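Matching sites in beta-d-glucoside glucohydrolase from Hypocrea jecorina, a protein that probably hydrolyses terminal, non-reducing beta-D-glucosyl residues to release beta-D-glucose, a step in the degradation of cellulose (PDB 3ZZ1 (chain A, 2.10 Å), residues Val614-Val619 and Thr666-Ile671), and in its relative beta-glucosidase from Chaetomella raphigera (PDB 6JXG (chain B, 1.90 Å), residues Val613-Ala618 and Thr665-Leu670). One frame, after least-squares fit of the local backbone (RMSD 0.25 Å); residues are numbered along the deposited sequences.

Structure 1 (3ZZ1); sequences VATVTV and TATFNI.
Val619 and Ala667 form a hydrogen-bonded antiparallel pair, with CG2 of Val619 3.7 Å from CB of Ala667. A chi1 of -77° puts this methyl between the backbone N and the carbonyl carbon, and it also reaches Phe669, 3.8 Å from CE2. Val617 pairs with Phe669 and sets CG1 4.1 Å from Phe669 CD2; its other methyl, CG2, lies 3.6 Å from Ile671 CD1. At its base, Ile671 CB rests 3.6 Å from Ala615 O. Val614 and Ala615 both face Ile671 in a classic beta bulge, where Val614 N donates to Ile671 O at 2.8 Å. Strand 613-623 is the middle one of a three-stranded antiparallel sheet. Val617 packs on Ile695, Val619 and Phe669 on Val697, and Phe669 and Ile671 on Leu635, all from the second sheet of the fibronectin type III-like sandwich.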
loop_
_atom_site.group_PDB
_atom_site.type_symbol
_atom_site.label_atom_id
_atom_site.label_comp_id
_atom_site.label_asym_id
_atom_site.label_seq_id
_atom_site.Cartn_x
_atom_site.Cartn_y
_atom_site.Cartn_z
ATOM N N VAL A 614 2.665 -25.633 3.621
ATOM C CA VAL A 614 2.410 -26.971 3.088
ATOM C C VAL A 614 3.427 -27.360 2.016
ATOM O O VAL A 614 3.514 -28.528 1.640
ATOM C CB VAL A 614 0.985 -27.094 2.491
ATOM C CG1 VAL A 614 -0.068 -27.069 3.582
ATOM C CG2 VAL A 614 0.726 -25.992 1.468
ATOM N N ALA A 615 4.178 -26.373 1.522
ATOM C CA ALA A 615 5.151 -26.589 0.449
ATOM C C ALA A 615 6.277 -25.554 0.450
ATOM O O ALA A 615 6.159 -24.482 1.056
ATOM C CB ALA A 615 4.453 -26.605 -0.908
ATOM N N THR A 616 7.363 -25.892 -0.240
ATOM C CA THR A 616 8.545 -25.041 -0.336
ATOM C C THR A 616 9.128 -25.132 -1.747
ATOM O O THR A 616 9.431 -26.224 -2.236
ATOM C CB THR A 616 9.616 -25.446 0.709
ATOM O OG1 THR A 616 9.047 -25.412 2.025
ATOM C CG2 THR A 616 10.820 -24.501 0.665
ATOM N N VAL A 617 9.255 -23.984 -2.401
ATOM C CA VAL A 617 9.855 -23.912 -3.725
ATOM C C VAL A 617 11.171 -23.141 -3.634
ATOM O O VAL A 617 11.228 -22.056 -3.044
ATOM C CB VAL A 617 8.890 -23.276 -4.779
ATOM C CG1 VAL A 617 9.553 -23.199 -6.148
ATOM C CG2 VAL A 617 7.606 -24.081 -4.892
ATOM N N THR A 618 12.217 -23.720 -4.220
ATOM C CA THR A 618 13.577 -23.187 -4.151
ATOM C C THR A 618 14.202 -23.049 -5.545
ATOM O O THR A 618 14.018 -23.915 -6.405
ATOM C CB THR A 618 14.471 -24.101 -3.274
ATOM O OG1 THR A 618 13.949 -24.151 -1.939
ATOM C CG2 THR A 618 15.889 -23.600 -3.233
ATOM N N VAL A 619 14.916 -21.945 -5.758
ATOM C CA VAL A 619 15.734 -21.731 -6.959
ATOM C C VAL A 619 17.065 -21.104 -6.564
ATOM O O VAL A 619 17.161 -20.447 -5.527
ATOM C CB VAL A 619 15.064 -20.792 -8.014
ATOM C CG1 VAL A 619 13.993 -21.516 -8.794
ATOM C CG2 VAL A 619 14.520 -19.510 -7.366
ATOM N N THR A 666 20.374 -18.573 -2.581
ATOM C CA THR A 666 19.152 -19.361 -2.554
ATOM C C THR A 666 17.925 -18.475 -2.373
ATOM O O THR A 666 17.853 -17.691 -1.431
ATOM C CB THR A 666 19.177 -20.390 -1.402
ATOM O OG1 THR A 666 20.322 -21.240 -1.534
ATOM C CG2 THR A 666 17.902 -21.237 -1.406
ATOM N N ALA A 667 16.961 -18.618 -3.278
ATOM C CA ALA A 667 15.651 -18.005 -3.111
ATOM C C ALA A 667 14.657 -19.075 -2.672
ATOM O O ALA A 667 14.444 -20.063 -3.374
ATOM C CB ALA A 667 15.197 -17.344 -4.395
ATOM N N THR A 668 14.066 -18.871 -1.499
ATOM C CA THR A 668 13.139 -19.828 -0.908
ATOM C C THR A 668 11.729 -19.244 -0.858
ATOM O O THR A 668 11.506 -18.201 -0.244
ATOM C CB THR A 668 13.594 -20.218 0.516
ATOM O OG1 THR A 668 14.873 -20.855 0.449
ATOM C CG2 THR A 668 12.587 -21.162 1.190
ATOM N N PHE A 669 10.786 -19.919 -1.506
ATOM C CA PHE A 669 9.389 -19.520 -1.450
ATOM C C PHE A 669 8.596 -20.516 -0.617
ATOM O O PHE A 669 8.402 -21.662 -1.020
ATOM C CB PHE A 669 8.785 -19.404 -2.857
ATOM C CG PHE A 669 9.656 -18.664 -3.837
ATOM C CD1 PHE A 669 9.765 -17.276 -3.787
ATOM C CD2 PHE A 669 10.372 -19.358 -4.808
ATOM C CE1 PHE A 669 10.573 -16.593 -4.698
ATOM C CE2 PHE A 669 11.186 -18.687 -5.717
ATOM C CZ PHE A 669 11.285 -17.301 -5.663
ATOM N N ASN A 670 8.153 -20.070 0.552
ATOM C CA ASN A 670 7.304 -20.882 1.414
ATOM C C ASN A 670 5.840 -20.735 1.033
ATOM O O ASN A 670 5.308 -19.617 0.966
ATOM C CB ASN A 670 7.527 -20.526 2.888
ATOM C CG ASN A 670 8.927 -20.877 3.359
ATOM O OD1 ASN A 670 9.473 -21.912 2.983
ATOM N ND2 ASN A 670 9.519 -20.009 4.178
ATOM N N ILE A 671 5.198 -21.873 0.780
ATOM C CA ILE A 671 3.825 -21.891 0.295
ATOM C C ILE A 671 2.847 -22.307 1.390
ATOM O O ILE A 671 2.897 -23.434 1.887
ATOM C CB ILE A 671 3.682 -22.799 -0.947
ATOM C CG1 ILE A 671 4.559 -22.264 -2.088
ATOM C CG2 ILE A 671 2.220 -22.907 -1.375
ATOM C CD1 ILE A 671 4.551 -23.121 -3.329
HETATM O O HOH W 1 14.940 -23.470 0.762
#

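Structure 2 (6JXG); sequences VATVTA and TVTFNL.
Ala618 and Val666 form a hydrogen-bonded antiparallel pair, with CB of Ala618 4.0 Å from CG2 of Val666. A chi1 of -64° puts CG2 of Val666 between the backbone N and the carbonyl carbon, and from there it also comes within 3.6 Å of Ala618 O. Val616 pairs with Phe668 and sets CG1 3.8 Å from Phe668 CD2; its other methyl, CG2, lies 4.1 Å from Leu670 CD1. At its base, Leu670 CB rests 3.6 Å from Ala614 O. Val613 and Ala614 both face Leu670 in a classic beta bulge, where Val613 N donates to Leu670 O at 2.8 Å. Further out, Val666 packs on Ala632 and Ile656, and Phe668 and Leu670 on Leu634, all from the facing sheet of the sandwich.

What differs
Both structures hold the same antiparallel strand pair, with CA atoms that agree within the error, and the backbone bonds between Val617(A) and Phe669(A) recur between Val616(B) and Phe668(B). The side chains of Val617(A) and Phe669(A) and their counterparts keep their place. Three exchanges alter the buried apolar row.

Where Val619(A) carries two methyls, Ala618(B) ends at CB, which agrees with that of the valine within the error. CG1 and CG2 of Val619(A) have no counterpart there. With them goes the touch on the phenylalanine ring: Val619(A) CG2 is 3.8 Å from Phe669(A) CE2, but Ala618(B) CB comes no closer than 5.2 Å to Phe668(B) CE2.

Straight across, the exchange runs the other way. Ala667(A) is matched at CB by Val666(B), whose CG1 and CG2 are extra. The larger residue thus sits on the opposite strand, and the two side chains of the pair still touch in each structure. Contact of this position with the ring is kept too, Ala667(A) CB to Phe669(A) CZ and Val666(B) CB to Phe668(B) CZ.

At the bulge end, Ile671(A) stands where Leu670(B) does. The outer chain is shared: CD1 of Ile671(A) and CD1 of Leu670(B) are 0.5 Å apart, so both meet the neighbouring valine, Val617(A) or Val616(B). The branch differs: CG2 of Ile671(A), next to the backbone, is absent in Leu670(B), which instead carries CD2 one carbon further out.

Structure 2 (6JXG)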
loop_
_atom_site.group_PDB
_atom_site.type_symbol
_atom_site.label_atom_id
_atom_site.label_comp_id
_atom_site.label_asym_id
_atom_site.label_seq_id
_atom_site.Cartn_x
_atom_site.Cartn_y
_atom_site.Cartn_z
ATOM N N VAL B 613 2.580 -25.704 3.599
ATOM C CA VAL B 613 2.427 -27.068 3.056
ATOM C C VAL B 613 3.495 -27.427 2.037
ATOM O O VAL B 613 3.683 -28.596 1.742
ATOM C CB VAL B 613 1.013 -27.323 2.499
ATOM C CG1 VAL B 613 -0.011 -27.161 3.645
ATOM C CG2 VAL B 613 0.641 -26.370 1.388
ATOM N N ALA B 614 4.217 -26.446 1.493
ATOM C CA ALA B 614 5.189 -26.739 0.432
ATOM C C ALA B 614 6.216 -25.649 0.353
ATOM O O ALA B 614 5.996 -24.540 0.811
ATOM C CB ALA B 614 4.480 -26.838 -0.911
ATOM N N THR B 615 7.378 -25.967 -0.212
ATOM C CA THR B 615 8.407 -24.990 -0.359
ATOM C C THR B 615 9.057 -25.175 -1.729
ATOM O O THR B 615 9.277 -26.310 -2.161
ATOM C CB THR B 615 9.485 -25.222 0.702
ATOM O OG1 THR B 615 8.951 -24.901 1.966
ATOM C CG2 THR B 615 10.660 -24.297 0.513
ATOM N N VAL B 616 9.360 -24.046 -2.377
ATOM C CA VAL B 616 9.991 -24.015 -3.687
ATOM C C VAL B 616 11.305 -23.235 -3.525
ATOM O O VAL B 616 11.335 -22.222 -2.738
ATOM C CB VAL B 616 9.055 -23.305 -4.694
ATOM C CG1 VAL B 616 9.738 -22.996 -6.015
ATOM C CG2 VAL B 616 7.764 -24.086 -4.861
ATOM N N THR B 617 12.398 -23.694 -4.193
ATOM C CA THR B 617 13.600 -22.943 -4.188
ATOM C C THR B 617 14.195 -22.807 -5.555
ATOM O O THR B 617 13.818 -23.515 -6.488
ATOM C CB THR B 617 14.694 -23.451 -3.224
ATOM O OG1 THR B 617 15.311 -24.628 -3.747
ATOM C CG2 THR B 617 14.075 -23.745 -1.828
ATOM N N ALA B 618 15.142 -21.885 -5.646
ATOM C CA ALA B 618 15.928 -21.741 -6.874
ATOM C C ALA B 618 17.234 -21.098 -6.553
ATOM O O ALA B 618 17.414 -20.472 -5.472
ATOM C CB ALA B 618 15.167 -20.945 -7.952
ATOM N N THR B 665 20.561 -18.826 -2.813
ATOM C CA THR B 665 19.274 -19.489 -2.909
ATOM C C THR B 665 18.090 -18.589 -2.530
ATOM O O THR B 665 18.159 -17.869 -1.548
ATOM C CB THR B 665 19.284 -20.696 -2.035
ATOM O OG1 THR B 665 20.279 -21.625 -2.552
ATOM C CG2 THR B 665 17.939 -21.360 -2.044
ATOM N N VAL B 666 17.054 -18.605 -3.342
ATOM C CA VAL B 666 15.754 -17.985 -3.019
ATOM C C VAL B 666 14.785 -19.043 -2.612
ATOM O O VAL B 666 14.840 -20.125 -3.098
ATOM C CB VAL B 666 15.220 -17.068 -4.160
ATOM C CG1 VAL B 666 16.182 -15.943 -4.311
ATOM C CG2 VAL B 666 15.035 -17.809 -5.450
ATOM N N THR B 667 13.892 -18.695 -1.695
ATOM C CA THR B 667 12.993 -19.656 -1.065
ATOM C C THR B 667 11.614 -19.098 -1.020
ATOM O O THR B 667 11.441 -17.917 -0.639
ATOM C CB THR B 667 13.509 -19.956 0.345
ATOM O OG1 THR B 667 14.747 -20.664 0.194
ATOM C CG2 THR B 667 12.547 -20.749 1.129
ATOM N N PHE B 668 10.642 -19.905 -1.436
ATOM C CA PHE B 668 9.246 -19.496 -1.393
ATOM C C PHE B 668 8.488 -20.520 -0.561
ATOM O O PHE B 668 8.346 -21.633 -1.017
ATOM C CB PHE B 668 8.608 -19.420 -2.815
ATOM C CG PHE B 668 9.485 -18.727 -3.827
ATOM C CD1 PHE B 668 9.699 -17.330 -3.745
ATOM C CD2 PHE B 668 10.187 -19.448 -4.771
ATOM C CE1 PHE B 668 10.482 -16.653 -4.698
ATOM C CE2 PHE B 668 11.054 -18.771 -5.681
ATOM C CZ PHE B 668 11.180 -17.366 -5.656
ATOM N N ASN B 669 7.979 -20.117 0.611
ATOM C CA ASN B 669 7.117 -20.992 1.434
ATOM C C ASN B 669 5.636 -20.765 1.157
ATOM O O ASN B 669 5.138 -19.614 1.207
ATOM C CB ASN B 669 7.455 -20.761 2.899
ATOM C CG ASN B 669 8.875 -21.132 3.219
ATOM O OD1 ASN B 669 9.330 -22.246 2.892
ATOM N ND2 ASN B 669 9.609 -20.203 3.821
ATOM N N LEU B 670 4.953 -21.844 0.799
ATOM C CA LEU B 670 3.588 -21.792 0.358
ATOM C C LEU B 670 2.626 -22.233 1.461
ATOM O O LEU B 670 2.789 -23.314 2.092
ATOM C CB LEU B 670 3.359 -22.671 -0.882
ATOM C CG LEU B 670 4.091 -22.217 -2.121
ATOM C CD1 LEU B 670 4.134 -23.365 -3.151
ATOM C CD2 LEU B 670 3.372 -21.010 -2.716
#